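Local structure of NolR (Sinorhizobium fredii, 4OMZ) at residues A[29-34]-A[64-69]; A[35-40]-A[50-55]; A[72-75]-A[80-83]. The protein is a DNA-binding transcription factor of the ArsR family that regulates the expression of rhizobial nodulation and symbiosis genes. One frame throughout, in Å; residues are numbered along the deposited sequence.

Contact 1: A[29-34]-A[64-69]. With PO4 (phosphate ion), chain J.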
ATOM      1  N   PRO A  29       1.878  -9.475  -0.517  1.00 45.31           N
ATOM      2  CA  PRO A  29       0.988 -10.338  -1.308  1.00 46.30           C
ATOM      3  C   PRO A  29       0.193 -11.319  -0.446  1.00 46.72           C
ATOM      4  O   PRO A  29      -1.011 -11.521  -0.666  1.00 47.29           O
ATOM      5  CB  PRO A  29       1.952 -11.081  -2.242  1.00 43.25           C
ATOM      6  CG  PRO A  29       3.291 -10.967  -1.595  1.00 43.26           C
ATOM      7  CD  PRO A  29       3.295  -9.663  -0.871  1.00 42.16           C
ATOM      8  N   LYS A  30       0.859 -11.903   0.542  1.00 46.45           N
ATOM      9  CA  LYS A  30       0.207 -12.872   1.405  1.00 53.73           C
ATOM     10  C   LYS A  30      -0.867 -12.154   2.220  1.00 43.14           C
ATOM     11  O   LYS A  30      -1.996 -12.620   2.317  1.00 43.40           O
ATOM     12  CB  LYS A  30       1.221 -13.564   2.317  1.00 52.36           C
ATOM     13  CG  LYS A  30       2.124 -14.566   1.609  1.00 45.43           C
ATOM     14  CD  LYS A  30       1.338 -15.719   1.006  1.00 63.16           C
ATOM     15  CE  LYS A  30       2.264 -16.746   0.367  1.00 61.54           C
ATOM     16  NZ  LYS A  30       3.117 -16.141  -0.693  1.00 62.90           N
ATOM     17  N   ARG A  31      -0.513 -10.997   2.771  1.00 50.96           N
ATOM     18  CA  ARG A  31      -1.456 -10.183   3.540  1.00 48.39           C
ATOM     19  C   ARG A  31      -2.631  -9.699   2.696  1.00 41.46           C
ATOM     20  O   ARG A  31      -3.748  -9.571   3.190  1.00 41.40           O
ATOM     21  CB  ARG A  31      -0.741  -8.983   4.154  1.00 40.87           C
ATOM     22  CG  ARG A  31      -0.706  -9.004   5.661  1.00 44.53           C
ATOM     23  CD  ARG A  31       0.705  -8.883   6.173  1.00 45.84           C
ATOM     24  NE  ARG A  31       1.360  -7.638   5.790  1.00 45.00           N
ATOM     25  CZ  ARG A  31       2.679  -7.486   5.772  1.00 40.66           C
ATOM     26  NH1 ARG A  31       3.466  -8.503   6.101  1.00 45.90           N
ATOM     27  NH2 ARG A  31       3.213  -6.330   5.413  1.00 39.30           N
ATOM     28  N   LEU A  32      -2.368  -9.434   1.423  1.00 41.40           N
ATOM     29  CA  LEU A  32      -3.411  -9.039   0.489  1.00 41.33           C
ATOM     30  C   LEU A  32      -4.407 -10.182   0.277  1.00 42.13           C
ATOM     31  O   LEU A  32      -5.628  -9.973   0.305  1.00 42.14           O
ATOM     32  CB  LEU A  32      -2.780  -8.612  -0.834  1.00 41.19           C
ATOM     33  CG  LEU A  32      -3.211  -7.283  -1.442  1.00 40.53           C
ATOM     34  CD1 LEU A  32      -3.400  -6.232  -0.364  1.00 39.81           C
ATOM     35  CD2 LEU A  32      -2.160  -6.826  -2.439  1.00 40.31           C
ATOM     36  N   LEU A  33      -3.879 -11.393   0.090  1.00 47.11           N
ATOM     37  CA  LEU A  33      -4.716 -12.584  -0.078  1.00 45.82           C
ATOM     38  C   LEU A  33      -5.530 -12.879   1.189  1.00 43.90           C
ATOM     39  O   LEU A  33      -6.724 -13.218   1.125  1.00 44.09           O
ATOM     40  CB  LEU A  33      -3.853 -13.789  -0.454  1.00 45.14           C
ATOM     41  CG  LEU A  33      -3.154 -13.687  -1.813  1.00 45.79           C
ATOM     42  CD1 LEU A  33      -2.171 -14.827  -2.002  1.00 45.56           C
ATOM     43  CD2 LEU A  33      -4.170 -13.662  -2.948  1.00 44.86           C
ATOM     44  N   ILE A  34      -4.868 -12.746   2.335  1.00 43.51           N
ATOM     45  CA  ILE A  34      -5.510 -12.878   3.636  1.00 43.51           C
ATOM     46  C   ILE A  34      -6.668 -11.887   3.792  1.00 48.07           C
ATOM     47  O   ILE A  34      -7.765 -12.274   4.170  1.00 43.38           O
ATOM     48  CB  ILE A  34      -4.508 -12.665   4.785  1.00 43.25           C
ATOM     49  CG1 ILE A  34      -3.492 -13.808   4.828  1.00 43.97           C
ATOM     50  CG2 ILE A  34      -5.239 -12.540   6.115  1.00 43.15           C
ATOM     51  CD1 ILE A  34      -2.239 -13.486   5.619  1.00 43.76           C
ATOM     52  N   SER A  64      -0.690 -10.893  13.073  1.00 44.50           N
ATOM     53  CA  SER A  64      -0.191  -9.961  14.070  1.00 50.17           C
ATOM     54  C   SER A  64       0.040  -8.581  13.464  1.00 47.47           C
ATOM     55  O   SER A  64      -0.351  -7.569  14.065  1.00 48.44           O
ATOM     56  CB  SER A  64       1.099 -10.488  14.701  1.00 49.66           C
ATOM     57  OG  SER A  64       1.820  -9.446  15.335  1.00 56.84           O
ATOM     58  N   LYS A  65       0.635  -8.527  12.268  1.00 46.91           N
ATOM     59  CA  LYS A  65       0.884  -7.180  11.718  1.00 50.62           C
ATOM     60  C   LYS A  65      -0.435  -6.490  11.304  1.00 52.31           C
ATOM     61  O   LYS A  65      -0.572  -5.260  11.397  1.00 41.44           O
ATOM     62  CB  LYS A  65       1.866  -7.231  10.549  1.00 57.00           C
ATOM     63  CG  LYS A  65       1.801  -5.997   9.648  1.00 79.54           C
ATOM     64  CD  LYS A  65       3.156  -5.291   9.551  1.00 91.09           C
ATOM     65  CE  LYS A  65       3.042  -3.886   8.962  1.00 90.43           C
ATOM     66  NZ  LYS A  65       4.306  -3.438   8.312  1.00 86.38           N
ATOM     67  N   LEU A  66      -1.396  -7.293  10.850  1.00 58.54           N
ATOM     68  CA  LEU A  66      -2.720  -6.800  10.502  1.00 40.81           C
ATOM     69  C   LEU A  66      -3.478  -6.306  11.728  1.00 40.90           C
ATOM     70  O   LEU A  66      -4.216  -5.323  11.645  1.00 40.80           O
ATOM     71  CB  LEU A  66      -3.537  -7.892   9.804  1.00 41.64           C
ATOM     72  CG  LEU A  66      -3.209  -8.295   8.366  1.00 42.06           C
ATOM     73  CD1 LEU A  66      -4.175  -9.365   7.845  1.00 43.38           C
ATOM     74  CD2 LEU A  66      -3.238  -7.061   7.484  1.00 41.57           C
ATOM     75  N   ARG A  67      -3.317  -6.997  12.857  1.00 41.45           N
ATOM     76  CA  ARG A  67      -3.979  -6.578  14.093  1.00 42.46           C
ATOM     77  C   ARG A  67      -3.357  -5.278  14.574  1.00 43.45           C
ATOM     78  O   ARG A  67      -4.045  -4.425  15.147  1.00 41.95           O
ATOM     79  CB  ARG A  67      -3.879  -7.631  15.204  1.00 43.63           C
ATOM     80  CG  ARG A  67      -4.742  -8.873  15.025  1.00 48.67           C
ATOM     81  CD  ARG A  67      -4.582  -9.815  16.210  1.00 53.72           C
ATOM     82  NE  ARG A  67      -5.497  -9.461  17.291  1.00 61.79           N
ATOM     83  CZ  ARG A  67      -6.061 -10.343  18.111  1.00 70.83           C
ATOM     84  NH1 ARG A  67      -5.780 -11.635  17.990  1.00 76.52           N
ATOM     85  NH2 ARG A  67      -6.893  -9.936  19.062  1.00 69.25           N
ATOM     86  N   ALA A  68      -2.051  -5.136  14.341  1.00 41.14           N
ATOM     87  CA  ALA A  68      -1.336  -3.926  14.743  1.00 41.21           C
ATOM     88  C   ALA A  68      -1.907  -2.669  14.064  1.00 44.56           C
ATOM     89  O   ALA A  68      -1.891  -1.579  14.636  1.00 41.93           O
ATOM     90  CB  ALA A  68       0.148  -4.066  14.436  1.00 40.99           C
ATOM     91  N   GLN A  69      -2.420  -2.831  12.850  1.00 27.30           N
ATOM     92  CA  GLN A  69      -3.053  -1.729  12.137  1.00 27.11           C
ATOM     93  C   GLN A  69      -4.571  -1.774  12.261  1.00 30.86           C
ATOM     94  O   GLN A  69      -5.270  -1.097  11.512  1.00 33.55           O
ATOM     95  CB  GLN A  69      -2.657  -1.749  10.661  1.00 34.89           C
ATOM     96  CG  GLN A  69      -1.261  -1.231  10.382  1.00 27.38           C
ATOM     97  CD  GLN A  69      -1.123   0.244  10.666  1.00 27.79           C
ATOM     98  OE1 GLN A  69      -2.064   1.015  10.473  1.00 30.22           O
ATOM     99  NE2 GLN A  69       0.057   0.652  11.111  1.00 30.50           N
TER
HETATM  100  P   PO4 J 202       2.315 -15.055  -3.725  1.00 87.06           P
HETATM  101  O1  PO4 J 202       1.596 -13.742  -3.918  1.00 97.51           O
HETATM  102  O2  PO4 J 202       3.629 -14.804  -3.024  1.00 85.25           O
HETATM  103  O3  PO4 J 202       1.462 -15.971  -2.877  1.00 82.92           O
HETATM  104  O4  PO4 J 202       2.559 -15.687  -5.076  1.00 78.48           O
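Lys-30 NZ donates a 2.7 Å hydrogen bond to O3 of a phosphate ion, probably retained from the crystallisation liquor. Bends in the lysine chain at chi2 (-62°) and chi4 (-58°) carry the ammonium back toward Pro-29, whose ring lies against the same ion. His-13 ND1 of the second subunit also bonds the phosphate, which therefore bridges the dimer. With an alanine here, the phosphate would probably lose its lysine bond from this chain and with it the charged link between the subunits. Another face of the helix meets helix 56-68, the probable recognition helix of the winged helix-turn-helix; the axes of 29-34 and 64-68 cross at -72° and stay 11.5 Å apart, a gap spanned by side chains. Leu-66 reaches in with both methyls: CD2 lies 3.7 Å from Arg-31 CG as the two chains slide past each other in opposite directions, and CD1 meets Ile-34 CG2 at 3.8 Å. Beyond this apolar patch the Arg-31 guanidinium has Lys-65 CG over the centre of one face, 4.2 Å above its plane. Lys-65 NZ comes within 4.2 Å of Arg-31 NH2, a close pair of like charges. The guanidinium is nevertheless well held, since its NE and NH2 bond to the carbonyl oxygens of Ala-25 and Ser-24 near the end of helix 10-26. Those acceptors probably ease the repulsion, so that aliphatic carbons join the two helices while the arginine's charge is taken up by the two carbonyls of helix 10-26.

Contact 2: A[35-40]-A[50-55]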
ATOM      1  N   LEU A  35      -6.419 -10.612   3.510  1.00 42.28           N
ATOM      2  CA  LEU A  35      -7.454  -9.589   3.664  1.00 46.17           C
ATOM      3  C   LEU A  35      -8.604  -9.788   2.686  1.00 42.33           C
ATOM      4  O   LEU A  35      -9.753  -9.510   3.015  1.00 42.46           O
ATOM      5  CB  LEU A  35      -6.864  -8.185   3.487  1.00 41.06           C
ATOM      6  CG  LEU A  35      -6.110  -7.622   4.691  1.00 40.54           C
ATOM      7  CD1 LEU A  35      -5.329  -6.390   4.305  1.00 39.78           C
ATOM      8  CD2 LEU A  35      -7.071  -7.313   5.823  1.00 40.54           C
ATOM      9  N   ASP A  36      -8.294 -10.268   1.485  1.00 49.92           N
ATOM     10  CA  ASP A  36      -9.331 -10.581   0.506  1.00 47.67           C
ATOM     11  C   ASP A  36     -10.255 -11.655   1.088  1.00 47.09           C
ATOM     12  O   ASP A  36     -11.484 -11.470   1.228  1.00 47.66           O
ATOM     13  CB  ASP A  36      -8.700 -11.049  -0.804  1.00 43.44           C
ATOM     14  CG  ASP A  36      -9.567 -10.755  -2.011  1.00 55.82           C
ATOM     15  OD1 ASP A  36      -9.833  -9.563  -2.272  1.00 58.30           O
ATOM     16  OD2 ASP A  36      -9.976 -11.710  -2.704  1.00 64.16           O
ATOM     17  N   SER A  37      -9.631 -12.746   1.515  1.00 44.24           N
ATOM     18  CA  SER A  37     -10.369 -13.864   2.072  1.00 44.95           C
ATOM     19  C   SER A  37     -11.186 -13.460   3.304  1.00 44.79           C
ATOM     20  O   SER A  37     -12.354 -13.818   3.423  1.00 45.28           O
ATOM     21  CB  SER A  37      -9.399 -14.989   2.419  1.00 45.36           C
ATOM     22  OG  SER A  37      -8.556 -15.280   1.322  1.00 45.54           O
ATOM     23  N   LEU A  38     -10.575 -12.694   4.201  1.00 46.82           N
ATOM     24  CA  LEU A  38     -11.229 -12.268   5.434  1.00 44.04           C
ATOM     25  C   LEU A  38     -12.329 -11.247   5.180  1.00 43.90           C
ATOM     26  O   LEU A  38     -13.252 -11.112   5.985  1.00 44.11           O
ATOM     27  CB  LEU A  38     -10.200 -11.690   6.403  1.00 43.44           C
ATOM     28  CG  LEU A  38      -9.251 -12.716   7.017  1.00 43.74           C
ATOM     29  CD1 LEU A  38      -8.437 -12.096   8.141  1.00 43.23           C
ATOM     30  CD2 LEU A  38     -10.051 -13.905   7.525  1.00 48.64           C
ATOM     31  N   VAL A  39     -12.232 -10.514   4.076  1.00 47.08           N
ATOM     32  CA  VAL A  39     -13.313  -9.603   3.729  1.00 57.88           C
ATOM     33  C   VAL A  39     -14.511 -10.405   3.245  1.00 60.94           C
ATOM     34  O   VAL A  39     -15.654 -10.041   3.525  1.00 44.84           O
ATOM     35  CB  VAL A  39     -12.893  -8.578   2.644  1.00 48.11           C
ATOM     36  CG1 VAL A  39     -14.099  -8.100   1.851  1.00 43.70           C
ATOM     37  CG2 VAL A  39     -12.185  -7.398   3.278  1.00 45.30           C
ATOM     38  N   LYS A  40     -14.277 -11.541   2.590  1.00 62.39           N
ATOM     39  CA  LYS A  40     -15.455 -12.194   2.017  1.00 73.94           C
ATOM     40  C   LYS A  40     -15.966 -13.366   2.857  1.00 80.44           C
ATOM     41  O   LYS A  40     -17.032 -13.912   2.562  1.00 84.77           O
ATOM     42  CB  LYS A  40     -15.191 -12.683   0.586  1.00 79.61           C
ATOM     43  CG  LYS A  40     -13.985 -12.085  -0.091  1.00 80.05           C
ATOM     44  CD  LYS A  40     -14.286 -10.701  -0.641  1.00 75.70           C
ATOM     45  CE  LYS A  40     -13.329 -10.309  -1.754  1.00 71.41           C
ATOM     46  NZ  LYS A  40     -13.675 -10.976  -3.043  1.00 70.26           N
ATOM     47  N   ASN A  50      -4.638 -22.153   5.000  1.00 64.29           N
ATOM     48  CA  ASN A  50      -4.926 -23.013   3.872  1.00 62.10           C
ATOM     49  C   ASN A  50      -5.279 -22.363   2.550  1.00 67.46           C
ATOM     50  O   ASN A  50      -4.705 -22.678   1.504  1.00 67.57           O
ATOM     51  CB  ASN A  50      -6.134 -23.814   4.266  1.00 65.38           C
ATOM     52  CG  ASN A  50      -5.785 -24.999   4.993  1.00 83.20           C
ATOM     53  OD1 ASN A  50      -4.598 -25.275   5.200  1.00 85.16           O
ATOM     54  ND2 ASN A  50      -6.799 -25.686   5.517  1.00 88.42           N
ATOM     55  N   LYS A  51      -6.206 -21.412   2.623  1.00 68.10           N
ATOM     56  CA  LYS A  51      -6.696 -20.738   1.435  1.00 53.72           C
ATOM     57  C   LYS A  51      -5.583 -19.884   0.842  1.00 48.61           C
ATOM     58  O   LYS A  51      -5.448 -19.777  -0.376  1.00 64.10           O
ATOM     59  CB  LYS A  51      -7.939 -19.914   1.765  1.00 48.89           C
ATOM     60  CG  LYS A  51      -8.489 -19.175   0.580  1.00 50.47           C
ATOM     61  CD  LYS A  51      -9.962 -19.496   0.384  1.00 58.32           C
ATOM     62  CE  LYS A  51     -10.484 -18.766  -0.833  1.00 68.77           C
ATOM     63  NZ  LYS A  51     -11.936 -18.499  -0.790  1.00 71.95           N
ATOM     64  N   VAL A  52      -4.767 -19.298   1.710  1.00 48.11           N
ATOM     65  CA  VAL A  52      -3.702 -18.413   1.258  1.00 56.17           C
ATOM     66  C   VAL A  52      -2.443 -19.224   0.975  1.00 56.53           C
ATOM     67  O   VAL A  52      -1.460 -18.705   0.450  1.00 53.38           O
ATOM     68  CB  VAL A  52      -3.397 -17.325   2.299  1.00 57.58           C
ATOM     69  CG1 VAL A  52      -4.625 -16.446   2.518  1.00 45.95           C
ATOM     70  CG2 VAL A  52      -2.946 -17.968   3.598  1.00 47.07           C
ATOM     71  N   GLY A  53      -2.488 -20.502   1.340  1.00 66.85           N
ATOM     72  CA  GLY A  53      -1.404 -21.437   1.097  1.00 50.41           C
ATOM     73  C   GLY A  53      -0.102 -21.104   1.792  1.00 50.34           C
ATOM     74  O   GLY A  53       0.933 -20.951   1.143  1.00 68.59           O
ATOM     75  N   LEU A  54      -0.143 -20.965   3.110  1.00 52.41           N
ATOM     76  CA  LEU A  54       1.077 -20.725   3.871  1.00 62.77           C
ATOM     77  C   LEU A  54       0.988 -21.430   5.222  1.00 70.79           C
ATOM     78  O   LEU A  54      -0.089 -21.881   5.616  1.00 78.65           O
ATOM     79  CB  LEU A  54       1.355 -19.230   4.003  1.00 62.42           C
ATOM     80  CG  LEU A  54       0.400 -18.307   4.746  1.00 64.93           C
ATOM     81  CD1 LEU A  54       0.839 -18.156   6.139  1.00 70.24           C
ATOM     82  CD2 LEU A  54       0.390 -16.948   4.105  1.00 55.95           C
ATOM     83  N   SER A  55       2.101 -21.527   5.945  1.00 68.12           N
ATOM     84  CA  SER A  55       2.031 -22.184   7.249  1.00 64.69           C
ATOM     85  C   SER A  55       1.605 -21.250   8.387  1.00 70.59           C
ATOM     86  O   SER A  55       1.715 -20.039   8.286  1.00 74.63           O
ATOM     87  CB  SER A  55       3.391 -22.802   7.592  1.00 65.84           C
ATOM     88  OG  SER A  55       4.361 -21.793   7.817  1.00 68.40           O
TER
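Ser-37 contributes most of the small surface that segment 35-40 of helix 29-40 shares with segment 50-55, and it does so through its hydroxyl. Ser-37 OG sits 4.0 Å from Lys-51 CG and 4.3 Å from Val-52 CG1, in both cases as a van der Waals neighbour. Its polar need is met within its own helix by a hydrogen bond to Leu-33 O, one turn earlier; chi1 of -51° sets OG beside the backbone N, turned back toward that carbonyl. With chi1 at 179°, Lys-51 holds CG beside its carbonyl carbon and against Ser-37 OG, and NZ goes on to a salt bridge with Glu-41. Leu-8 of the second subunit packs on both Ser-37 and Lys-51, bringing the contact to the dimer interface. In the winged helix-turn-helix fold, helix 45-51 is the first helix of the DNA-binding motif, and the turn toward helix 56-68 starts here. Gly-53, with positive phi, is the C-prime residue of a Schellman motif that ends the helix, in which Leu-54 N bonds to Ala-49 O and Gly-53 N makes a weak 3.1 Å bond to Asn-50 O. Val-52, just before it, is buried against Leu-33 and Ile-34 of helix 29-40, while Leu-54, just after it, leans on Leu-59 and Gln-61 of helix 56-68.

Contact 3: A[72-75]-A[80-83]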
ATOM      1  N   VAL A  72      -8.313  -6.194  11.400  1.00 31.75           N
ATOM      2  CA  VAL A  72      -9.089  -7.420  11.533  1.00 32.64           C
ATOM      3  C   VAL A  72      -9.832  -7.503  12.854  1.00 24.01           C
ATOM      4  O   VAL A  72      -9.391  -6.975  13.872  1.00 26.25           O
ATOM      5  CB  VAL A  72      -8.208  -8.688  11.385  1.00 33.69           C
ATOM      6  CG1 VAL A  72      -7.821  -8.906   9.934  1.00 33.09           C
ATOM      7  CG2 VAL A  72      -6.981  -8.599  12.270  1.00 31.22           C
ATOM      8  N   SER A  73     -10.970  -8.181  12.815  1.00 24.46           N
ATOM      9  CA  SER A  73     -11.770  -8.442  13.992  1.00 25.54           C
ATOM     10  C   SER A  73     -11.722  -9.935  14.304  1.00 33.48           C
ATOM     11  O   SER A  73     -11.477 -10.766  13.414  1.00 36.32           O
ATOM     12  CB  SER A  73     -13.208  -7.989  13.769  1.00 29.31           C
ATOM     13  OG  SER A  73     -13.276  -6.582  13.629  1.00 28.25           O
ATOM     14  N   THR A  74     -11.968 -10.280  15.560  1.00 28.56           N
ATOM     15  CA  THR A  74     -11.933 -11.671  15.973  1.00 30.50           C
ATOM     16  C   THR A  74     -13.189 -12.029  16.737  1.00 31.69           C
ATOM     17  O   THR A  74     -13.866 -11.168  17.292  1.00 38.61           O
ATOM     18  CB  THR A  74     -10.717 -11.986  16.873  1.00 31.82           C
ATOM     19  OG1 THR A  74     -10.792 -11.219  18.083  1.00 32.11           O
ATOM     20  CG2 THR A  74      -9.409 -11.695  16.150  1.00 31.02           C
ATOM     21  N   ARG A  75     -13.501 -13.316  16.754  1.00 36.49           N
ATOM     22  CA  ARG A  75     -14.604 -13.811  17.559  1.00 35.05           C
ATOM     23  C   ARG A  75     -14.209 -15.193  18.067  1.00 53.52           C
ATOM     24  O   ARG A  75     -13.585 -15.968  17.344  1.00 58.69           O
ATOM     25  CB  ARG A  75     -15.889 -13.828  16.735  1.00 34.65           C
ATOM     26  CG  ARG A  75     -16.838 -14.944  17.038  1.00 36.92           C
ATOM     27  CD  ARG A  75     -17.840 -15.125  15.917  1.00 36.73           C
ATOM     28  NE  ARG A  75     -18.381 -16.477  15.925  1.00 42.04           N
ATOM     29  CZ  ARG A  75     -18.116 -17.391  15.002  1.00 46.93           C
ATOM     30  NH1 ARG A  75     -17.328 -17.092  13.982  1.00 48.39           N
ATOM     31  NH2 ARG A  75     -18.648 -18.599  15.095  1.00 61.98           N
ATOM     32  N   THR A  80     -11.525 -21.694  19.704  1.00 61.33           N
ATOM     33  CA  THR A  80     -11.261 -21.482  18.294  1.00 53.63           C
ATOM     34  C   THR A  80     -11.478 -20.013  17.987  1.00 53.79           C
ATOM     35  O   THR A  80     -12.524 -19.443  18.305  1.00 56.16           O
ATOM     36  CB  THR A  80     -12.184 -22.347  17.407  1.00 52.75           C
ATOM     37  OG1 THR A  80     -12.056 -23.725  17.779  1.00 55.84           O
ATOM     38  CG2 THR A  80     -11.829 -22.187  15.931  1.00 50.28           C
ATOM     39  N   ILE A  81     -10.481 -19.399  17.363  1.00 50.17           N
ATOM     40  CA  ILE A  81     -10.598 -18.008  16.971  1.00 47.63           C
ATOM     41  C   ILE A  81     -10.981 -17.908  15.503  1.00 52.03           C
ATOM     42  O   ILE A  81     -10.376 -18.552  14.645  1.00 58.01           O
ATOM     43  CB  ILE A  81      -9.285 -17.229  17.221  1.00 51.51           C
ATOM     44  CG1 ILE A  81      -8.846 -17.355  18.683  1.00 54.02           C
ATOM     45  CG2 ILE A  81      -9.453 -15.763  16.841  1.00 47.36           C
ATOM     46  CD1 ILE A  81      -9.786 -16.692  19.672  1.00 57.13           C
ATOM     47  N   TYR A  82     -12.002 -17.106  15.230  1.00 48.59           N
ATOM     48  CA  TYR A  82     -12.438 -16.834  13.871  1.00 42.25           C
ATOM     49  C   TYR A  82     -12.120 -15.393  13.529  1.00 36.24           C
ATOM     50  O   TYR A  82     -12.556 -14.471  14.225  1.00 35.04           O
ATOM     51  CB  TYR A  82     -13.934 -17.104  13.699  1.00 39.26           C
ATOM     52  CG  TYR A  82     -14.295 -18.569  13.784  1.00 44.73           C
ATOM     53  CD1 TYR A  82     -14.163 -19.398  12.677  1.00 55.92           C
ATOM     54  CD2 TYR A  82     -14.772 -19.121  14.964  1.00 42.41           C
ATOM     55  CE1 TYR A  82     -14.488 -20.739  12.743  1.00 58.74           C
ATOM     56  CE2 TYR A  82     -15.099 -20.462  15.041  1.00 58.58           C
ATOM     57  CZ  TYR A  82     -14.956 -21.266  13.926  1.00 67.03           C
ATOM     58  OH  TYR A  82     -15.279 -22.604  13.992  1.00 79.72           O
ATOM     59  N   TYR A  83     -11.360 -15.216  12.452  1.00 37.65           N
ATOM     60  CA  TYR A  83     -10.938 -13.900  11.992  1.00 36.77           C
ATOM     61  C   TYR A  83     -11.828 -13.391  10.871  1.00 40.33           C
ATOM     62  O   TYR A  83     -12.327 -14.171  10.060  1.00 40.52           O
ATOM     63  CB  TYR A  83      -9.488 -13.945  11.512  1.00 30.82           C
ATOM     64  CG  TYR A  83      -8.466 -13.956  12.623  1.00 36.92           C
ATOM     65  CD1 TYR A  83      -8.170 -15.124  13.314  1.00 41.08           C
ATOM     66  CD2 TYR A  83      -7.784 -12.799  12.971  1.00 40.88           C
ATOM     67  CE1 TYR A  83      -7.225 -15.136  14.325  1.00 43.15           C
ATOM     68  CE2 TYR A  83      -6.843 -12.800  13.981  1.00 41.15           C
ATOM     69  CZ  TYR A  83      -6.565 -13.968  14.655  1.00 43.26           C
ATOM     70  OH  TYR A  83      -5.625 -13.960  15.661  1.00 51.30           O
TER
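Val-72 leads into the antiparallel hairpin that forms the wing of this winged helix-turn-helix protein, its CG2 lying 4.3 Å from Tyr-83 CD2 at the edge of the ring. Ser-73 contributes its backbone: its O receives a CA-H...O contact from Tyr-83 CA at 3.5 Å. Thr-74 faces Tyr-83 in a non-hydrogen-bonded pair, the two side chains side by side and pointing the same way. Thr-74 CG2 makes a CH-pi contact over one face of the Tyr-83 ring, 3.9 Å from the centroid and displaced toward the rim, while Thr-74 CB touches Ile-81 CG2. The far end of Tyr-83 makes a weak hydrogen bond through OH with Arg-67 of helix 56-68. Arg-75 and Tyr-82 form the next, hydrogen-bonded pair. Arg-75 N bonds to Tyr-82 O with an N-H...O angle of 142°, whereas the return bond from Tyr-82 N to Arg-75 O is nearly straight, its N-H...O angle 173°. On that face of the hairpin the arginine chain runs extended from CG to NE and lays its guanidinium flat on the tyrosine ring, planes 17° apart and centres 4.5 Å apart. A salt bridge with Glu-42 further fixes Arg-75 NH1, which lies 3.4 Å from Tyr-82 CG.

Overall arrangement
Contacts 1 and 2 share helix 29-40 and lie about 10 Å apart between centres; Ile-34 CG1 meets Val-52 CG1 at 3.7 Å, and helix 29-40 packs against helix 56-68 and the turn before it. Contact 3, the wing, lies about 13 Å, centre to centre, from each of the others. Its base rests on the same framework, with Leu-38 CD1 3.7 Å from Val-72 CG1 and Arg-67 CG 3.6 Å from Val-72 CG2. Contacts 1 and 2 also touch the second subunit, contact 1 partly through the phosphate, whereas contact 3 does not. The three thus join the dimer side to the probable DNA-reading helix 56-68 and the wing.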